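Local coordinates for protein lipolytic enzyme, G-D-S-L family (Bacteroides thetaiotaomicron, PDB 7BR2) that metabolises the drug diltiazem in a gut bacterium, as a serine esterase of the SGNH (GDSL) hydrolase family, at residues 116-119 / 120-123; 64-67 / 68-71. All coordinates share one frame; numbering follows the deposited sequence.

Interaction 1. Residues 116-119 / 120-123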
loop_
_atom_site.group_PDB
_atom_site.type_symbol
_atom_site.label_atom_id
_atom_site.label_comp_id
_atom_site.label_asym_id
_atom_site.label_seq_id
_atom_site.Cartn_x
_atom_site.Cartn_y
_atom_site.Cartn_z
ATOM N N ASN A 116 13.283 -13.708 19.084
ATOM C CA ASN A 116 12.077 -12.921 19.366
ATOM C C ASN A 116 10.898 -13.345 18.485
ATOM O O ASN A 116 9.745 -13.471 18.962
ATOM C CB ASN A 116 12.377 -11.439 19.196
ATOM C CG ASN A 116 13.338 -10.950 20.238
ATOM O OD1 ASN A 116 13.156 -11.222 21.429
ATOM N ND2 ASN A 116 14.393 -10.262 19.807
ATOM N N PHE A 117 11.174 -13.606 17.204
ATOM C CA PHE A 117 10.117 -14.041 16.304
ATOM C C PHE A 117 9.432 -15.291 16.823
ATOM O O PHE A 117 8.238 -15.461 16.600
ATOM C CB PHE A 117 10.650 -14.301 14.896
ATOM C CG PHE A 117 9.630 -14.916 13.969
ATOM C CD1 PHE A 117 8.685 -14.123 13.338
ATOM C CD2 PHE A 117 9.608 -16.282 13.739
ATOM C CE1 PHE A 117 7.742 -14.673 12.487
ATOM C CE2 PHE A 117 8.662 -16.845 12.889
ATOM C CZ PHE A 117 7.730 -16.038 12.261
ATOM N N GLN A 118 10.174 -16.178 17.494
ATOM C CA GLN A 118 9.587 -17.424 17.987
ATOM C C GLN A 118 8.552 -17.154 19.073
ATOM O O GLN A 118 7.535 -17.856 19.164
ATOM C CB GLN A 118 10.691 -18.357 18.506
ATOM C CG GLN A 118 11.479 -19.093 17.398
ATOM C CD GLN A 118 12.661 -19.902 17.934
ATOM O OE1 GLN A 118 13.760 -19.380 18.117
ATOM N NE2 GLN A 118 12.437 -21.193 18.162
ATOM N N GLN A 119 8.798 -16.149 19.914
ATOM C CA GLN A 119 7.777 -15.706 20.858
ATOM C C GLN A 119 6.515 -15.293 20.109
ATOM O O GLN A 119 5.400 -15.750 20.411
ATOM C CB GLN A 119 8.335 -14.538 21.671
ATOM C CG GLN A 119 9.506 -14.882 22.604
ATOM C CD GLN A 119 9.162 -15.955 23.611
ATOM O OE1 GLN A 119 9.400 -17.141 23.389
ATOM N NE2 GLN A 119 8.558 -15.543 24.715
ATOM N N MET A 120 6.690 -14.465 19.082
ATOM C CA MET A 120 5.528 -14.063 18.288
ATOM C C MET A 120 4.845 -15.271 17.643
ATOM O O MET A 120 3.613 -15.383 17.664
ATOM C CB MET A 120 5.938 -13.058 17.213
ATOM C CG MET A 120 6.527 -11.763 17.739
ATOM S SD MET A 120 6.762 -10.633 16.363
ATOM C CE MET A 120 5.144 -9.938 16.352
ATOM N N GLU A 121 5.643 -16.189 17.095
ATOM C CA GLU A 121 5.144 -17.356 16.376
ATOM C C GLU A 121 4.258 -18.188 17.275
ATOM O O GLU A 121 3.171 -18.630 16.876
ATOM C CB GLU A 121 6.334 -18.187 15.907
ATOM C CG GLU A 121 6.051 -19.296 14.936
ATOM C CD GLU A 121 7.249 -20.221 14.797
ATOM O OE1 GLU A 121 8.170 -20.135 15.634
ATOM O OE2 GLU A 121 7.278 -21.023 13.848
ATOM N N LYS A 122 4.731 -18.424 18.499
ATOM C CA LYS A 122 3.912 -19.087 19.498
ATOM C C LYS A 122 2.593 -18.348 19.699
ATOM O O LYS A 122 1.530 -18.977 19.765
ATOM C CB LYS A 122 4.680 -19.207 20.812
ATOM C CG LYS A 122 3.811 -19.747 21.923
ATOM C CD LYS A 122 4.607 -20.221 23.134
ATOM C CE LYS A 122 3.719 -21.132 24.004
ATOM N NZ LYS A 122 2.439 -20.475 24.426
ATOM N N ARG A 123 2.632 -17.004 19.782
ATOM C CA ARG A 123 1.367 -16.281 19.956
ATOM C C ARG A 123 0.443 -16.475 18.760
ATOM O O ARG A 123 -0.764 -16.667 18.925
ATOM C CB ARG A 123 1.588 -14.783 20.195
ATOM C CG ARG A 123 2.530 -14.432 21.318
ATOM C CD ARG A 123 1.918 -14.700 22.710
ATOM N NE ARG A 123 0.485 -14.415 22.833
ATOM C CZ ARG A 123 -0.016 -13.254 23.268
ATOM N NH1 ARG A 123 -1.333 -13.088 23.372
ATOM N NH2 ARG A 123 0.798 -12.253 23.594
HETATM O O HOH W 1 7.747 -20.783 18.228
#

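Interaction 2. Residues 64-67 / 68-71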
loop_
_atom_site.group_PDB
_atom_site.type_symbol
_atom_site.label_atom_id
_atom_site.label_comp_id
_atom_site.label_asym_id
_atom_site.label_seq_id
_atom_site.Cartn_x
_atom_site.Cartn_y
_atom_site.Cartn_z
ATOM N N ALA A 64 11.589 -7.500 16.291
ATOM C CA ALA A 64 10.634 -8.532 16.657
ATOM C C ALA A 64 10.357 -8.512 18.155
ATOM O O ALA A 64 9.249 -8.870 18.594
ATOM C CB ALA A 64 11.148 -9.904 16.222
ATOM N N TYR A 65 11.332 -8.046 18.948
ATOM C CA TYR A 65 11.146 -7.928 20.391
ATOM C C TYR A 65 10.043 -6.920 20.735
ATOM O O TYR A 65 9.154 -7.215 21.552
ATOM C CB TYR A 65 12.480 -7.535 21.050
ATOM C CG TYR A 65 12.341 -7.069 22.485
ATOM C CD1 TYR A 65 12.316 -7.980 23.538
ATOM C CD2 TYR A 65 12.214 -5.711 22.790
ATOM C CE1 TYR A 65 12.173 -7.545 24.854
ATOM C CE2 TYR A 65 12.070 -5.272 24.104
ATOM C CZ TYR A 65 12.047 -6.188 25.127
ATOM O OH TYR A 65 11.902 -5.742 26.427
ATOM N N ASP A 66 10.046 -5.748 20.080
ATOM C CA ASP A 66 9.047 -4.713 20.373
ATOM C C ASP A 66 7.661 -5.093 19.856
ATOM O O ASP A 66 6.641 -4.885 20.538
ATOM C CB ASP A 66 9.489 -3.390 19.761
ATOM C CG ASP A 66 10.896 -3.011 20.154
ATOM O OD1 ASP A 66 11.109 -2.733 21.353
ATOM O OD2 ASP A 66 11.787 -2.977 19.273
ATOM N N MET A 67 7.608 -5.610 18.634
ATOM C CA MET A 67 6.366 -6.116 18.072
ATOM C C MET A 67 5.727 -7.157 18.989
ATOM O O MET A 67 4.507 -7.123 19.245
ATOM C CB MET A 67 6.665 -6.675 16.687
ATOM C CG MET A 67 7.108 -5.593 15.708
ATOM S SD MET A 67 7.487 -6.280 14.071
ATOM C CE MET A 67 8.479 -5.001 13.319
ATOM N N ASN A 68 6.548 -8.070 19.529
ATOM C CA ASN A 68 6.041 -9.074 20.455
ATOM C C ASN A 68 5.509 -8.439 21.734
ATOM O O ASN A 68 4.476 -8.873 22.255
ATOM C CB ASN A 68 7.134 -10.091 20.795
ATOM C CG ASN A 68 6.647 -11.156 21.767
ATOM O OD1 ASN A 68 5.820 -11.997 21.412
ATOM N ND2 ASN A 68 7.120 -11.096 23.009
ATOM N N LYS A 69 6.241 -7.457 22.295
ATOM C CA LYS A 69 5.773 -6.762 23.502
ATOM C C LYS A 69 4.378 -6.175 23.316
ATOM O O LYS A 69 3.588 -6.127 24.268
ATOM C CB LYS A 69 6.696 -5.600 23.894
ATOM C CG LYS A 69 8.020 -5.872 24.544
ATOM C CD LYS A 69 8.623 -4.508 24.962
ATOM C CE LYS A 69 8.363 -3.464 23.883
ATOM N NZ LYS A 69 8.255 -2.051 24.341
ATOM N N ARG A 70 4.075 -5.669 22.115
ATOM C CA ARG A 70 2.833 -4.913 21.930
ATOM C C ARG A 70 1.717 -5.692 21.233
ATOM O O ARG A 70 0.681 -5.102 20.921
ATOM C CB ARG A 70 3.100 -3.615 21.166
ATOM C CG ARG A 70 3.574 -3.786 19.745
ATOM C CD ARG A 70 3.749 -2.411 19.098
ATOM N NE ARG A 70 4.596 -2.437 17.903
ATOM C CZ ARG A 70 4.136 -2.490 16.657
ATOM N NH1 ARG A 70 2.821 -2.524 16.432
ATOM N NH2 ARG A 70 4.990 -2.496 15.636
ATOM N N LEU A 71 1.903 -6.989 20.967
ATOM C CA LEU A 71 0.817 -7.779 20.369
ATOM C C LEU A 71 -0.533 -7.630 21.098
ATOM O O LEU A 71 -1.565 -7.401 20.456
ATOM C CB LEU A 71 1.204 -9.257 20.315
ATOM C CG LEU A 71 2.213 -9.676 19.250
ATOM C CD1 LEU A 71 2.438 -11.186 19.308
ATOM C CD2 LEU A 71 1.758 -9.227 17.886
HETATM O O HOH W 2 9.321 -9.457 23.524
HETATM O O HOH W 3 10.540 -0.089 23.462
#

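Interaction 1. Residues 116-119 / 120-123
Near the C-terminal end of helix 102-125, in the SGNH-type hydrolase domain, F117 and E121 meet one turn apart. The ring atom CE2 of F117 lies 4.0 Å from CB of E121, and its distances to CG and CD are only slightly longer. The approach is oblique, with ring and carboxylate planes 36° apart. Both side chains leave with CG anti to the backbone N (chi1 173° for F117, -169° for E121), and the extended glutamate thereby runs past the ring and back along the helix beside Q118. OE1 of E121 comes 3.9 Å from CG of Q118. A water ties the two residues together: it donates to OE1 of E121 (2.7 Å) and to O of Q118 (3.1 Å). O of Q118 also accepts N of K122 at 2.9 Å, the regular i to i+4 bond. Farther along the helix CG of R123 sits 3.3 Å from O of Q119, and NH1 of R123 forms a salt bridge with D72 on helix 64-75. OE2 of E121 forms a salt bridge with R172 and hydrogen bonds with S169 and N173. Both carboxylate oxygens are thus engaged, and the pairing with R172 would be expected to stabilise the ionised form.

Interaction 2. Residues 64-67 / 68-71
K69 climbs back along its helix, crosses the ring of Y65 and ends beside D66. CB of K69 rests 3.4 Å from O of D66. CG lies over one face of the Y65 ring, 4.0 Å above the plane and displaced toward the rim, and it also approaches the Y65 carbonyl. CD of K69 makes the nearest approach to the aromatic, 3.6 Å from CE2 of Y65. A bend at chi3 (-40°) then turns the chain off the ring, and CE of K69 arrives 3.8 Å from OD1 of D66. NZ of K69 stands 4.2 Å from OD1 of D66, beyond salt-bridge range. A water bridges the two groups, accepting from NZ of K69 and donating only weakly to OD1 of D66. The firmer partners of NZ are OE1 of Q378 and OE1 of Q379. With an alanine at K69, one face of the Y65 ring is likely to lose its aliphatic cover, and the two glutamine oxygens their ammonium donor.

All this happens in the first turns of helix 64-75, which follows strand 53-58 of the parallel sheet; OD2 of D66 accepts N of T63 at the helix start. On the buried side, M67 and R70 run side by side, with CG of M67 3.8 Å from NH2 of R70, and both touch L25 on strand 21-26. The arginine has CG between its backbone N and carbonyl carbon (chi1 65°) and stays extended to NE, which forms a salt bridge with D62, while NH1 pairs with D74. Farther round the helix, a second water joins ND2 of N68 to O of Y65.

How the interactions relate
Interaction 2 (64-67 / 68-71) comes first along the chain, in the helix after strand 53-58; interaction 1 (116-119 / 120-123) follows in helix 102-125, after strand 82-85. Their centres are about 9 Å apart, and the two helices touch directly: N116 CB packs 3.6 Å from A64 CB, and Q119 CB lies 3.6 Å from N68 OD1. M120 also meets M67 and N68. Both helices belong to the SGNH hydrolase domain, whose parallel sheet has strand order 2-1-3-4-5. The contacts give a continuous packing order of strand 21-26, helix 64-75, helix 102-125 and helix 155-173, each touching the next.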